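Local coordinates for protein proteinase K (Serratia sp., PDB 2B6N) that probably cleaves peptide bonds within proteins as a calcium-binding serine endopeptidase of the subtilase family, resembling proteinase K and coming from a psychrotrophic bacterium, at residues A[22-27]-A[87-92]. Residues are numbered along the deposited sequence; the frame is centred on the assembly and turned at random.
Sequences NNYHTD and VAKNVN. With CA (calcium ion), chain C.
Tyr-24 reaches out from the short strand 23-25 and gives its phenol hydroxyl to the backbone of Val-87, a worked example of a buried phenol joining two parts of a fold: here the small antiparallel sheet of strands 2-4 and 23-25 and the loop between helix 72-81 and strand 92-97. With CG anti to the backbone N (chi1 177°), the ring extends toward that loop, and Tyr-24 OH donates to Val-87 O at 2.8 Å. The bond meets the carbonyl well off its axis, the C=O...donor angle being 116°, and the oxygen lies at the ring edge, near its plane. Val-87 crosses the tyrosine at about a right angle; its CG1 lies 3.3 Å from Tyr-24 OH, a close approach of a methyl to the hydroxyl, while Thr-26 CG2 comes within 4.1 Å of Val-87 O.

Lys-89 runs past Tyr-24 in the opposite direction, and its CE meets the edge of the tyrosine ring, near the ring plane, 3.9 Å from Tyr-24 CD2. The meeting is aliphatic; a bend at chi4 (-69°) turns NZ away to Gln-3 OE1 and the carbonyls of Ser-83 and Gly-86. Ile-10 and Leu-236 also pack on the tyrosine, from helices 8-13 and 223-240. One residue earlier, Asn-23 O binds calcium, with Asp-11, Asp-14, Gln-15, Asp-21 and a water as further ligands. Through these adjacent residues, one hydrogen bond joins the calcium site to the loop before strand 92-97.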
# COMPACT_ATOMS: atom_id res chain seq x y z
N ASN A 22 -7.03 0.33 -20.94
CA ASN A 22 -8.31 0.84 -20.42
C ASN A 22 -9.19 -0.26 -19.82
O ASN A 22 -10.43 -0.24 -19.92
CB ASN A 22 -9.09 1.57 -21.54
CG ASN A 22 -10.10 2.58 -21.00
OD1 ASN A 22 -11.29 2.58 -21.38
ND2 ASN A 22 -9.64 3.45 -20.13
N ASN A 23 -8.51 -1.25 -19.22
CA ASN A 23 -9.17 -2.39 -18.62
C ASN A 23 -8.42 -2.88 -17.39
O ASN A 23 -7.18 -3.00 -17.41
CB ASN A 23 -9.25 -3.57 -19.60
CG ASN A 23 -10.21 -4.65 -19.12
OD1 ASN A 23 -9.80 -5.75 -18.76
ND2 ASN A 23 -11.49 -4.33 -19.11
N TYR A 24 -9.18 -3.16 -16.32
CA TYR A 24 -8.60 -3.79 -15.13
C TYR A 24 -9.29 -5.14 -14.88
O TYR A 24 -10.44 -5.20 -14.43
CB TYR A 24 -8.64 -2.88 -13.88
CG TYR A 24 -8.10 -3.58 -12.64
CD1 TYR A 24 -6.82 -4.15 -12.65
CD2 TYR A 24 -8.87 -3.71 -11.49
CE1 TYR A 24 -6.32 -4.82 -11.54
CE2 TYR A 24 -8.36 -4.38 -10.35
CZ TYR A 24 -7.09 -4.95 -10.41
OH TYR A 24 -6.58 -5.62 -9.32
N HIS A 25 -8.58 -6.21 -15.23
CA HIS A 25 -9.11 -7.56 -15.06
C HIS A 25 -8.81 -8.07 -13.66
O HIS A 25 -7.72 -7.83 -13.14
CB HIS A 25 -8.46 -8.51 -16.09
CG HIS A 25 -8.93 -9.93 -15.96
ND1 HIS A 25 -10.06 -10.39 -16.60
CD2 HIS A 25 -8.43 -10.97 -15.26
CE1 HIS A 25 -10.25 -11.66 -16.29
NE2 HIS A 25 -9.28 -12.04 -15.47
N THR A 26 -9.78 -8.77 -13.08
CA THR A 26 -9.58 -9.44 -11.79
C THR A 26 -10.07 -10.89 -11.88
O THR A 26 -11.10 -11.18 -12.50
CB THR A 26 -10.33 -8.73 -10.63
OG1 THR A 26 -11.70 -8.51 -10.99
CG2 THR A 26 -9.67 -7.38 -10.30
N ASP A 27 -9.31 -11.80 -11.25
CA ASP A 27 -9.71 -13.19 -11.02
C ASP A 27 -10.03 -13.43 -9.55
O ASP A 27 -10.65 -14.44 -9.17
CB ASP A 27 -8.56 -14.10 -11.46
CG ASP A 27 -8.22 -13.93 -12.94
OD1 ASP A 27 -9.15 -14.09 -13.77
OD2 ASP A 27 -7.06 -13.58 -13.25
N VAL A 87 -7.60 -2.20 -6.05
CA VAL A 87 -7.03 -3.46 -6.57
C VAL A 87 -7.88 -4.68 -6.16
O VAL A 87 -8.16 -5.57 -7.00
CB VAL A 87 -5.56 -3.64 -6.08
CG1 VAL A 87 -4.98 -5.00 -6.48
CG2 VAL A 87 -4.66 -2.53 -6.62
N ALA A 88 -8.27 -4.71 -4.89
CA ALA A 88 -8.91 -5.88 -4.27
C ALA A 88 -10.30 -5.46 -3.78
O ALA A 88 -10.47 -5.01 -2.65
CB ALA A 88 -8.06 -6.40 -3.11
N LYS A 89 -11.27 -5.60 -4.67
CA LYS A 89 -12.55 -4.92 -4.55
C LYS A 89 -13.51 -5.50 -3.50
O LYS A 89 -14.60 -4.95 -3.29
CB LYS A 89 -13.21 -4.82 -5.92
CG LYS A 89 -12.31 -4.07 -6.95
CD LYS A 89 -12.99 -3.92 -8.29
CE LYS A 89 -12.06 -3.23 -9.29
NZ LYS A 89 -11.78 -1.78 -9.00
N ASN A 90 -13.12 -6.59 -2.85
CA ASN A 90 -13.93 -7.15 -1.76
C ASN A 90 -13.15 -7.38 -0.46
O ASN A 90 -13.60 -8.12 0.44
CB ASN A 90 -14.63 -8.44 -2.19
CG ASN A 90 -15.81 -8.80 -1.30
OD1 ASN A 90 -16.00 -9.97 -0.92
ND2 ASN A 90 -16.62 -7.80 -0.98
N VAL A 91 -11.97 -6.75 -0.37
CA VAL A 91 -11.15 -6.88 0.84
C VAL A 91 -11.80 -6.16 2.02
O VAL A 91 -12.53 -5.17 1.83
CB VAL A 91 -9.71 -6.33 0.60
CG1 VAL A 91 -9.67 -4.80 0.62
CG2 VAL A 91 -8.71 -6.92 1.61
N ASN A 92 -11.57 -6.65 3.23
CA ASN A 92 -11.91 -5.88 4.43
C ASN A 92 -10.82 -4.85 4.72
O ASN A 92 -9.64 -5.15 4.57
CB ASN A 92 -12.10 -6.82 5.62
CG ASN A 92 -13.13 -7.86 5.32
OD1 ASN A 92 -14.29 -7.53 5.08
ND2 ASN A 92 -12.71 -9.13 5.28
CA CA C . -4.92 -2.95 -18.07
O HOH W 1 -4.92 -5.21 -19.29